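Local coordinates for protein Sso-CP2 metallo-carboxypetidase (Sulfolobus solfataricus, PDB 4MMO) that probably cleaves peptides as a zinc-dependent carboxypeptidase of the M20 family and forms a two-subunit assembly, at residues I209-I214 and A304-D309; V225-F230 and K326-K331; L276-T281 and P346-V351. All blocks are in the same frame, centred on the assembly; numbering follows the deposited sequence.

Contact 1 of 3, residues I209-I214 and A304-D309. With SO4 (sulfate ion), chain G.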
loop_
_atom_site.group_PDB
_atom_site.type_symbol
_atom_site.label_atom_id
_atom_site.label_comp_id
_atom_site.label_asym_id
_atom_site.label_seq_id
_atom_site.Cartn_x
_atom_site.Cartn_y
_atom_site.Cartn_z
ATOM N N ILE A 209 4.108 -11.081 3.413
ATOM C CA ILE A 209 5.048 -11.894 2.661
ATOM C C ILE A 209 4.301 -12.932 1.828
ATOM O O ILE A 209 4.639 -13.157 0.666
ATOM C CB ILE A 209 6.105 -12.574 3.589
ATOM C CG1 ILE A 209 7.119 -13.382 2.775
ATOM C CG2 ILE A 209 5.447 -13.475 4.603
ATOM C CD1 ILE A 209 7.990 -12.532 1.893
ATOM N N ASP A 210 3.277 -13.546 2.418
ATOM C CA ASP A 210 2.513 -14.574 1.720
ATOM C C ASP A 210 1.858 -13.995 0.475
ATOM O O ASP A 210 1.937 -14.583 -0.601
ATOM C CB ASP A 210 1.452 -15.195 2.632
ATOM C CG ASP A 210 2.043 -16.161 3.648
ATOM O OD1 ASP A 210 3.254 -16.461 3.557
ATOM O OD2 ASP A 210 1.290 -16.629 4.532
ATOM N N LEU A 211 1.226 -12.837 0.619
ATOM C CA LEU A 211 0.557 -12.205 -0.508
ATOM C C LEU A 211 1.571 -11.702 -1.538
ATOM O O LEU A 211 1.342 -11.815 -2.745
ATOM C CB LEU A 211 -0.338 -11.059 -0.035
ATOM C CG LEU A 211 -1.254 -10.446 -1.102
ATOM C CD1 LEU A 211 -2.137 -11.504 -1.764
ATOM C CD2 LEU A 211 -2.111 -9.344 -0.498
ATOM N N ALA A 212 2.689 -11.155 -1.063
ATOM C CA ALA A 212 3.763 -10.733 -1.959
ATOM C C ALA A 212 4.240 -11.917 -2.786
ATOM O O ALA A 212 4.526 -11.786 -3.975
ATOM C CB ALA A 212 4.924 -10.139 -1.171
ATOM N N LYS A 213 4.319 -13.080 -2.151
ATOM C CA LYS A 213 4.755 -14.284 -2.842
ATOM C C LYS A 213 3.723 -14.708 -3.879
ATOM O O LYS A 213 4.085 -15.127 -4.976
ATOM C CB LYS A 213 5.022 -15.413 -1.842
ATOM C CG LYS A 213 6.489 -15.533 -1.453
ATOM C CD LYS A 213 6.681 -16.286 -0.148
ATOM C CE LYS A 213 8.138 -16.252 0.301
ATOM N NZ LYS A 213 9.063 -16.838 -0.711
ATOM N N ILE A 214 2.445 -14.579 -3.532
ATOM C CA ILE A 214 1.353 -14.945 -4.430
ATOM C C ILE A 214 1.399 -14.125 -5.716
ATOM O O ILE A 214 1.426 -14.684 -6.815
ATOM C CB ILE A 214 -0.024 -14.746 -3.750
ATOM C CG1 ILE A 214 -0.245 -15.798 -2.659
ATOM C CG2 ILE A 214 -1.162 -14.793 -4.774
ATOM C CD1 ILE A 214 -0.412 -17.225 -3.164
ATOM N N ALA A 304 -3.623 -8.293 4.769
ATOM C CA ALA A 304 -2.940 -7.782 3.586
ATOM C C ALA A 304 -3.876 -7.898 2.393
ATOM O O ALA A 304 -4.558 -8.908 2.237
ATOM C CB ALA A 304 -1.668 -8.570 3.319
ATOM N N PHE A 305 -3.916 -6.867 1.555
ATOM C CA PHE A 305 -4.691 -6.946 0.322
ATOM C C PHE A 305 -3.994 -6.288 -0.861
ATOM O O PHE A 305 -3.158 -5.395 -0.698
ATOM C CB PHE A 305 -6.099 -6.366 0.512
ATOM C CG PHE A 305 -6.120 -4.916 0.892
ATOM C CD1 PHE A 305 -6.003 -4.533 2.217
ATOM C CD2 PHE A 305 -6.275 -3.937 -0.073
ATOM C CE1 PHE A 305 -6.029 -3.196 2.571
ATOM C CE2 PHE A 305 -6.301 -2.599 0.273
ATOM C CZ PHE A 305 -6.179 -2.228 1.598
ATOM N N ALA A 306 -4.346 -6.759 -2.053
ATOM C CA ALA A 306 -3.791 -6.248 -3.293
ATOM C C ALA A 306 -4.902 -6.109 -4.329
ATOM O O ALA A 306 -5.889 -6.844 -4.287
ATOM C CB ALA A 306 -2.709 -7.185 -3.803
ATOM N N LYS A 307 -4.736 -5.159 -5.246
ATOM C CA LYS A 307 -5.693 -4.925 -6.315
ATOM C C LYS A 307 -5.016 -5.095 -7.669
ATOM O O LYS A 307 -3.986 -4.474 -7.941
ATOM C CB LYS A 307 -6.296 -3.526 -6.197
ATOM C CG LYS A 307 -7.295 -3.384 -5.066
ATOM C CD LYS A 307 -7.863 -1.975 -4.995
ATOM C CE LYS A 307 -8.642 -1.757 -3.705
ATOM N NZ LYS A 307 -10.071 -1.425 -3.955
ATOM N N LEU A 308 -5.606 -5.939 -8.509
ATOM C CA LEU A 308 -5.050 -6.264 -9.816
ATOM C C LEU A 308 -6.034 -5.897 -10.912
ATOM O O LEU A 308 -7.245 -6.073 -10.756
ATOM C CB LEU A 308 -4.751 -7.762 -9.913
ATOM C CG LEU A 308 -3.955 -8.396 -8.771
ATOM C CD1 LEU A 308 -3.998 -9.911 -8.886
ATOM C CD2 LEU A 308 -2.521 -7.900 -8.780
ATOM N N ASP A 309 -5.509 -5.379 -12.017
ATOM C CA ASP A 309 -6.298 -5.205 -13.224
ATOM C C ASP A 309 -5.612 -5.949 -14.364
ATOM O O ASP A 309 -4.395 -5.853 -14.537
ATOM C CB ASP A 309 -6.489 -3.718 -13.552
ATOM C CG ASP A 309 -5.229 -3.065 -14.088
ATOM O OD1 ASP A 309 -4.294 -2.831 -13.297
ATOM O OD2 ASP A 309 -5.178 -2.771 -15.304
HETATM S S SO4 G . 9.557 -20.605 -1.391
HETATM O O1 SO4 G . 8.556 -19.658 -0.907
HETATM O O2 SO4 G . 9.159 -21.083 -2.711
HETATM O O3 SO4 G . 10.859 -19.945 -1.487
HETATM O O4 SO4 G . 9.651 -21.734 -0.466
#

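Contact 2 of 3, residues V225-F230 and K326-K331. With SO4 (sulfate ion), chain F.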
loop_
_atom_site.group_PDB
_atom_site.type_symbol
_atom_site.label_atom_id
_atom_site.label_comp_id
_atom_site.label_asym_id
_atom_site.label_seq_id
_atom_site.Cartn_x
_atom_site.Cartn_y
_atom_site.Cartn_z
ATOM N N VAL A 225 2.593 -12.984 -18.383
ATOM C CA VAL A 225 1.689 -13.572 -17.396
ATOM C C VAL A 225 1.884 -15.081 -17.326
ATOM O O VAL A 225 1.888 -15.763 -18.347
ATOM C CB VAL A 225 0.219 -13.245 -17.733
ATOM C CG1 VAL A 225 -0.726 -13.859 -16.710
ATOM C CG2 VAL A 225 0.021 -11.734 -17.807
ATOM N N LEU A 226 2.040 -15.596 -16.110
ATOM C CA LEU A 226 2.368 -17.003 -15.902
ATOM C C LEU A 226 1.142 -17.857 -15.566
ATOM O O LEU A 226 1.261 -19.064 -15.361
ATOM C CB LEU A 226 3.410 -17.139 -14.784
ATOM C CG LEU A 226 4.760 -16.449 -15.007
ATOM C CD1 LEU A 226 5.680 -16.693 -13.824
ATOM C CD2 LEU A 226 5.419 -16.921 -16.294
ATOM N N ILE A 227 -0.031 -17.231 -15.501
ATOM C CA ILE A 227 -1.269 -17.971 -15.287
ATOM C C ILE A 227 -1.472 -18.956 -16.432
ATOM O O ILE A 227 -1.489 -18.568 -17.600
ATOM C CB ILE A 227 -2.486 -17.030 -15.188
ATOM C CG1 ILE A 227 -2.321 -16.082 -14.000
ATOM C CG2 ILE A 227 -3.782 -17.832 -15.034
ATOM C CD1 ILE A 227 -3.346 -14.962 -13.955
ATOM N N GLU A 228 -1.613 -20.232 -16.090
ATOM C CA GLU A 228 -1.767 -21.280 -17.093
ATOM C C GLU A 228 -3.019 -21.049 -17.934
ATOM O O GLU A 228 -4.113 -20.880 -17.399
ATOM C CB GLU A 228 -1.831 -22.654 -16.419
ATOM C CG GLU A 228 -1.902 -23.825 -17.393
ATOM C CD GLU A 228 -1.995 -25.168 -16.689
ATOM O OE1 GLU A 228 -1.524 -25.275 -15.537
ATOM O OE2 GLU A 228 -2.545 -26.117 -17.285
ATOM N N GLY A 229 -2.841 -21.030 -19.252
ATOM C CA GLY A 229 -3.943 -20.874 -20.187
ATOM C C GLY A 229 -4.264 -19.435 -20.565
ATOM O O GLY A 229 -5.134 -19.193 -21.398
ATOM N N PHE A 230 -3.559 -18.481 -19.963
ATOM C CA PHE A 230 -3.860 -17.062 -20.149
ATOM C C PHE A 230 -3.788 -16.618 -21.614
ATOM O O PHE A 230 -4.636 -15.855 -22.076
ATOM C CB PHE A 230 -2.905 -16.226 -19.299
ATOM C CG PHE A 230 -3.209 -14.757 -19.304
ATOM C CD1 PHE A 230 -4.181 -14.235 -18.469
ATOM C CD2 PHE A 230 -2.505 -13.895 -20.127
ATOM C CE1 PHE A 230 -4.456 -12.884 -18.469
ATOM C CE2 PHE A 230 -2.773 -12.540 -20.124
ATOM C CZ PHE A 230 -3.750 -12.034 -19.296
ATOM N N LYS A 326 -8.201 -18.167 -10.751
ATOM C CA LYS A 326 -8.594 -18.859 -9.532
ATOM C C LYS A 326 -7.948 -20.237 -9.440
ATOM O O LYS A 326 -7.456 -20.615 -8.384
ATOM C CB LYS A 326 -10.116 -18.938 -9.423
ATOM C CG LYS A 326 -10.729 -17.632 -8.933
ATOM C CD LYS A 326 -12.189 -17.495 -9.321
ATOM C CE LYS A 326 -13.091 -18.321 -8.430
ATOM N NZ LYS A 326 -14.520 -18.204 -8.836
ATOM N N LYS A 327 -7.924 -20.976 -10.544
ATOM C CA LYS A 327 -7.236 -22.263 -10.560
ATOM C C LYS A 327 -5.770 -22.072 -10.182
ATOM O O LYS A 327 -5.206 -22.853 -9.418
ATOM C CB LYS A 327 -7.348 -22.930 -11.931
ATOM C CG LYS A 327 -8.625 -23.737 -12.120
ATOM C CD LYS A 327 -8.739 -24.282 -13.536
ATOM C CE LYS A 327 -9.954 -25.186 -13.695
ATOM N NZ LYS A 327 -11.238 -24.429 -13.678
ATOM N N HIS A 328 -5.165 -21.013 -10.706
ATOM C CA HIS A 328 -3.773 -20.703 -10.420
ATOM C C HIS A 328 -3.548 -20.399 -8.937
ATOM O O HIS A 328 -2.601 -20.895 -8.329
ATOM C CB HIS A 328 -3.323 -19.514 -11.266
ATOM C CG HIS A 328 -1.935 -19.047 -10.958
ATOM N ND1 HIS A 328 -0.827 -19.515 -11.630
ATOM C CD2 HIS A 328 -1.477 -18.153 -10.049
ATOM C CE1 HIS A 328 0.255 -18.930 -11.148
ATOM N NE2 HIS A 328 -0.110 -18.100 -10.189
ATOM N N LEU A 329 -4.418 -19.578 -8.359
ATOM C CA LEU A 329 -4.299 -19.214 -6.952
ATOM C C LEU A 329 -4.440 -20.425 -6.024
ATOM O O LEU A 329 -3.824 -20.465 -4.960
ATOM C CB LEU A 329 -5.325 -18.140 -6.590
ATOM C CG LEU A 329 -5.087 -16.765 -7.226
ATOM C CD1 LEU A 329 -6.242 -15.829 -6.911
ATOM C CD2 LEU A 329 -3.771 -16.151 -6.759
ATOM N N GLN A 330 -5.246 -21.406 -6.426
ATOM C CA GLN A 330 -5.359 -22.658 -5.682
ATOM C C GLN A 330 -3.991 -23.322 -5.571
ATOM O O GLN A 330 -3.533 -23.648 -4.476
ATOM C CB GLN A 330 -6.327 -23.621 -6.374
ATOM C CG GLN A 330 -7.780 -23.179 -6.388
ATOM C CD GLN A 330 -8.616 -23.975 -7.382
ATOM O OE1 GLN A 330 -8.279 -25.109 -7.725
ATOM N NE2 GLN A 330 -9.708 -23.378 -7.853
ATOM N N LYS A 331 -3.347 -23.515 -6.718
ATOM C CA LYS A 331 -2.035 -24.153 -6.778
ATOM C C LYS A 331 -0.984 -23.383 -5.981
ATOM O O LYS A 331 -0.085 -23.978 -5.389
ATOM C CB LYS A 331 -1.578 -24.277 -8.233
ATOM C CG LYS A 331 -2.386 -25.267 -9.049
ATOM C CD LYS A 331 -2.008 -25.205 -10.523
ATOM C CE LYS A 331 -2.799 -26.207 -11.348
ATOM N NZ LYS A 331 -4.269 -26.063 -11.144
HETATM S S SO4 F . -14.157 -20.401 -6.003
HETATM O O1 SO4 F . -13.230 -19.511 -5.308
HETATM O O2 SO4 F . -15.183 -19.599 -6.665
HETATM O O3 SO4 F . -13.419 -21.190 -6.991
HETATM O O4 SO4 F . -14.798 -21.296 -5.044
HETATM O O HOH W 1 -0.961 -21.432 -13.548
#

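Contact 3 of 3, residues L276-T281 and P346-V351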
loop_
_atom_site.group_PDB
_atom_site.type_symbol
_atom_site.label_atom_id
_atom_site.label_comp_id
_atom_site.label_asym_id
_atom_site.label_seq_id
_atom_site.Cartn_x
_atom_site.Cartn_y
_atom_site.Cartn_z
ATOM N N LEU A 276 1.810 -1.504 -26.424
ATOM C CA LEU A 276 0.713 -0.706 -25.899
ATOM C C LEU A 276 -0.647 -1.210 -26.384
ATOM O O LEU A 276 -1.593 -1.308 -25.602
ATOM C CB LEU A 276 0.907 0.753 -26.318
ATOM C CG LEU A 276 -0.036 1.796 -25.724
ATOM C CD1 LEU A 276 0.012 1.786 -24.201
ATOM C CD2 LEU A 276 0.326 3.168 -26.262
ATOM N N LEU A 277 -0.734 -1.538 -27.670
ATOM C CA LEU A 277 -2.012 -1.876 -28.290
ATOM C C LEU A 277 -2.323 -3.378 -28.339
ATOM O O LEU A 277 -3.491 -3.757 -28.447
ATOM C CB LEU A 277 -2.066 -1.301 -29.710
ATOM C CG LEU A 277 -1.884 0.213 -29.860
ATOM C CD1 LEU A 277 -2.105 0.623 -31.312
ATOM C CD2 LEU A 277 -2.818 0.990 -28.939
ATOM N N THR A 278 -1.294 -4.220 -28.243
ATOM C CA THR A 278 -1.435 -5.656 -28.527
ATOM C C THR A 278 -1.224 -6.581 -27.317
ATOM O O THR A 278 -1.729 -7.702 -27.307
ATOM C CB THR A 278 -0.466 -6.078 -29.679
ATOM O OG1 THR A 278 -0.798 -5.347 -30.865
ATOM C CG2 THR A 278 -0.547 -7.569 -29.983
ATOM N N TYR A 279 -0.496 -6.126 -26.300
ATOM C CA TYR A 279 -0.165 -7.001 -25.170
ATOM C C TYR A 279 -1.247 -7.010 -24.085
ATOM O O TYR A 279 -1.663 -5.950 -23.608
ATOM C CB TYR A 279 1.157 -6.588 -24.515
ATOM C CG TYR A 279 2.395 -6.733 -25.375
ATOM C CD1 TYR A 279 2.324 -7.225 -26.672
ATOM C CD2 TYR A 279 3.642 -6.378 -24.877
ATOM C CE1 TYR A 279 3.465 -7.353 -27.448
ATOM C CE2 TYR A 279 4.779 -6.498 -25.641
ATOM C CZ TYR A 279 4.688 -6.986 -26.926
ATOM O OH TYR A 279 5.829 -7.105 -27.684
ATOM N N PRO A 280 -1.698 -8.209 -23.677
ATOM C CA PRO A 280 -2.537 -8.261 -22.477
ATOM C C PRO A 280 -1.672 -8.052 -21.233
ATOM O O PRO A 280 -0.461 -8.232 -21.329
ATOM C CB PRO A 280 -3.110 -9.678 -22.513
ATOM C CG PRO A 280 -2.080 -10.474 -23.236
ATOM C CD PRO A 280 -1.493 -9.546 -24.265
ATOM N N THR A 281 -2.266 -7.677 -20.103
ATOM C CA THR A 281 -1.482 -7.375 -18.906
ATOM C C THR A 281 -2.006 -8.048 -17.649
ATOM O O THR A 281 -3.157 -8.477 -17.588
ATOM C CB THR A 281 -1.459 -5.862 -18.616
ATOM O OG1 THR A 281 -2.771 -5.425 -18.233
ATOM C CG2 THR A 281 -0.992 -5.087 -19.839
ATOM N N PRO A 346 -12.746 -7.661 -24.701
ATOM C CA PRO A 346 -11.980 -6.963 -25.738
ATOM C C PRO A 346 -12.746 -6.957 -27.056
ATOM O O PRO A 346 -13.609 -7.814 -27.252
ATOM C CB PRO A 346 -10.717 -7.813 -25.869
ATOM C CG PRO A 346 -11.156 -9.180 -25.487
ATOM C CD PRO A 346 -12.175 -8.984 -24.399
ATOM N N VAL A 347 -12.430 -6.011 -27.938
ATOM C CA VAL A 347 -13.151 -5.841 -29.196
ATOM C C VAL A 347 -12.228 -5.298 -30.275
ATOM O O VAL A 347 -11.382 -4.446 -30.005
ATOM C CB VAL A 347 -14.316 -4.836 -29.047
ATOM C CG1 VAL A 347 -15.000 -4.576 -30.391
ATOM C CG2 VAL A 347 -15.328 -5.328 -28.045
ATOM N N ARG A 348 -12.413 -5.791 -31.496
ATOM C CA ARG A 348 -11.771 -5.234 -32.678
ATOM C C ARG A 348 -12.714 -5.380 -33.859
ATOM O O ARG A 348 -13.184 -6.480 -34.144
ATOM C CB ARG A 348 -10.461 -5.954 -32.978
ATOM C CG ARG A 348 -9.275 -5.369 -32.261
ATOM C CD ARG A 348 -8.019 -6.153 -32.548
ATOM N NE ARG A 348 -6.947 -5.769 -31.637
ATOM C CZ ARG A 348 -5.962 -6.571 -31.248
ATOM N NH1 ARG A 348 -5.891 -7.821 -31.691
ATOM N NH2 ARG A 348 -5.042 -6.117 -30.412
ATOM N N THR A 349 -12.996 -4.273 -34.538
ATOM C CA THR A 349 -13.928 -4.283 -35.659
ATOM C C THR A 349 -13.223 -3.885 -36.950
ATOM O O THR A 349 -12.079 -3.431 -36.935
ATOM C CB THR A 349 -15.117 -3.337 -35.412
ATOM O OG1 THR A 349 -14.656 -1.982 -35.381
ATOM C CG2 THR A 349 -15.802 -3.676 -34.098
ATOM N N SER A 350 -13.926 -4.048 -38.063
ATOM C CA SER A 350 -13.341 -3.842 -39.381
ATOM C C SER A 350 -13.192 -2.370 -39.754
ATOM O O SER A 350 -14.058 -1.545 -39.466
ATOM C CB SER A 350 -14.187 -4.542 -40.442
ATOM O OG SER A 350 -13.846 -4.076 -41.734
ATOM N N VAL A 351 -12.087 -2.057 -40.420
ATOM C CA VAL A 351 -11.861 -0.723 -40.956
ATOM C C VAL A 351 -12.750 -0.485 -42.182
ATOM O O VAL A 351 -12.904 0.647 -42.639
ATOM C CB VAL A 351 -10.368 -0.534 -41.334
ATOM C CG1 VAL A 351 -9.999 -1.386 -42.557
ATOM C CG2 VAL A 351 -10.040 0.939 -41.568
#

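Contact 1 of 3, residues I209-I214 and A304-D309
Leu-211 carries this contact, reaching from helix 209-214 onto strand 304-309 with a single methyl, CD2. That methyl comes down on the backbone of the strand. Leu-211 CD2 lies 3.6 Å from Phe-305 C and 3.7 Å from Ala-304 C. The methyls of Ala-304 and Ala-306 also turn toward the helix, and Leu-211 CD2 stands 3.9 Å from Ala-304 CB and 4.0 Å from Ala-306 CB. With CG anti to the backbone N (chi1 -171°), the side chain extends onto the strand. The small alanines are consistent with the close approach of the two segment axes, 8.5 Å, which run at 25° to each other. This side is buried, and Leu-211 also touches Leu-189 and Phe-287 on the adjoining strands. The polar side of the helix is different. Lys-213 NZ donates to O1 of a sulfate, 2.9 Å away; the ion probably comes from the crystallisation liquor. The same NZ is bonded to Ser-216 O and Val-219 O of the second subunit, and Ala-212 packs on Ala-212 of that subunit. Between these two segments the contact is apolar, whereas Lys-213 serves the subunit interface and Asp-210 is bonded to Arg-205 and Tyr-191 of its own chain.

Contact 2 of 3, residues V225-F230 and K326-K331
His-328 and Ile-227 bury the most surface here, with Glu-228 next. The first side-chain bond of His-328 points toward the loop. Its CG is anti to the backbone N (chi1 175°), which carries the ring out to the loop. His-328 ND1 comes 4.0 Å from Ile-227 CA. The two side chains cross at about a right angle, with Ile-227 CG2 4.2 Å from His-328 CB. Ile-227 CG1 lies over one ring face, offset toward the rim. Water joins the two segments at the ring edge. Its oxygen lies in the ring plane, 2.7 Å from His-328 ND1, and accepts from Glu-228 N at 2.9 Å. The other ring nitrogen, NE2, is hydrogen-bonded to Thr-217, so both nitrogens are held and the ring's rotation is probably fixed. Glu-228 lies at the exposed edge of the contact. Glu-228 OE1 is 5.2 Å from Lys-331 NZ, too far for a salt bridge, though the opposite charges may attract weakly. Lys-326 turns away from the loop, and its NZ donates to O2 of a sulfate, 2.7 Å away, that probably comes from the crystallisation liquor. Replacing Lys-326 by an alanine would probably leave the sulfate without the ammonium group that holds it. Ile-227 also packs on Leu-324 and Phe-310, tying the loop to the helix and sheet. Residues Ile-227 to Phe-230 form a type II beta turn, and a CB on Gly-229 would collide with the carbonyl O of the residue before it. The arrangement is a loop turn docked on a surface helix of the M20 dimerisation region.

Contact 3 of 3, residues L276-T281 and P346-V351
Arg-348 stretches from the end of strand 337-348 to the C-terminal end of helix 269-278, where its NH2 meets Leu-277 O. Polar contact comes first. Arg-348 NH2 donates to Leu-277 O at 3.4 Å with an N-H...O angle of 132°, a long, bent and weak bond. The carbonyl oxygen sits at the edge of the guanidinium, in its plane. With CG anti to its own carbonyl carbon (chi1 -88°), the arginine runs extended from CG to NE, which gives it the length to cross to the helix. A stronger link lies beside it: Asn-376 accepts from Arg-348 NE through OD1 and donates to Leu-277 O through ND2. One amide therefore serves both partners, and Leu-277 O receives a second donor. A weak, long ion pair also joins Arg-348 NH1 to Glu-241.

Van der Waals contact is slight. Thr-278 CA lies 4.1 Å from Arg-348 NH2, near the guanidinium plane. Thr-278 packs on Ile-245, and Arg-348 touches Leu-237.

The site is the C-terminal end of helix 269-278, since Tyr-279 is the first residue to leave helical angles. Backbone carbonyls here lack the donors that the next helical turn would supply. An arginine and an asparagine meeting such a carbonyl is a side-chain interaction at a helix C-terminus, here joining the helix to the end of strand 337-348.

In the fold
Contact 1 is buried, contact 3 partly buried and contact 2 largely on the surface. The chemistry follows: methyl packing in contact 1, a water bridge around a histidine in contact 2, and a weak arginine bond in contact 3. Contacts 1 and 2 are neighbours, with Ile-214 CG2 3.5 Å from Leu-329 CD2, so helices 207-218 and 318-331 pack together. Phe-230 of contact 2 rests on Pro-280 of contact 3. Contacts 1 and 3 both reach the same antiparallel sheet, through strands 299-312 and 337-348. Both also have residues touching the second subunit, whereas the segments of contact 2 do not. All three lie away from the zinc site.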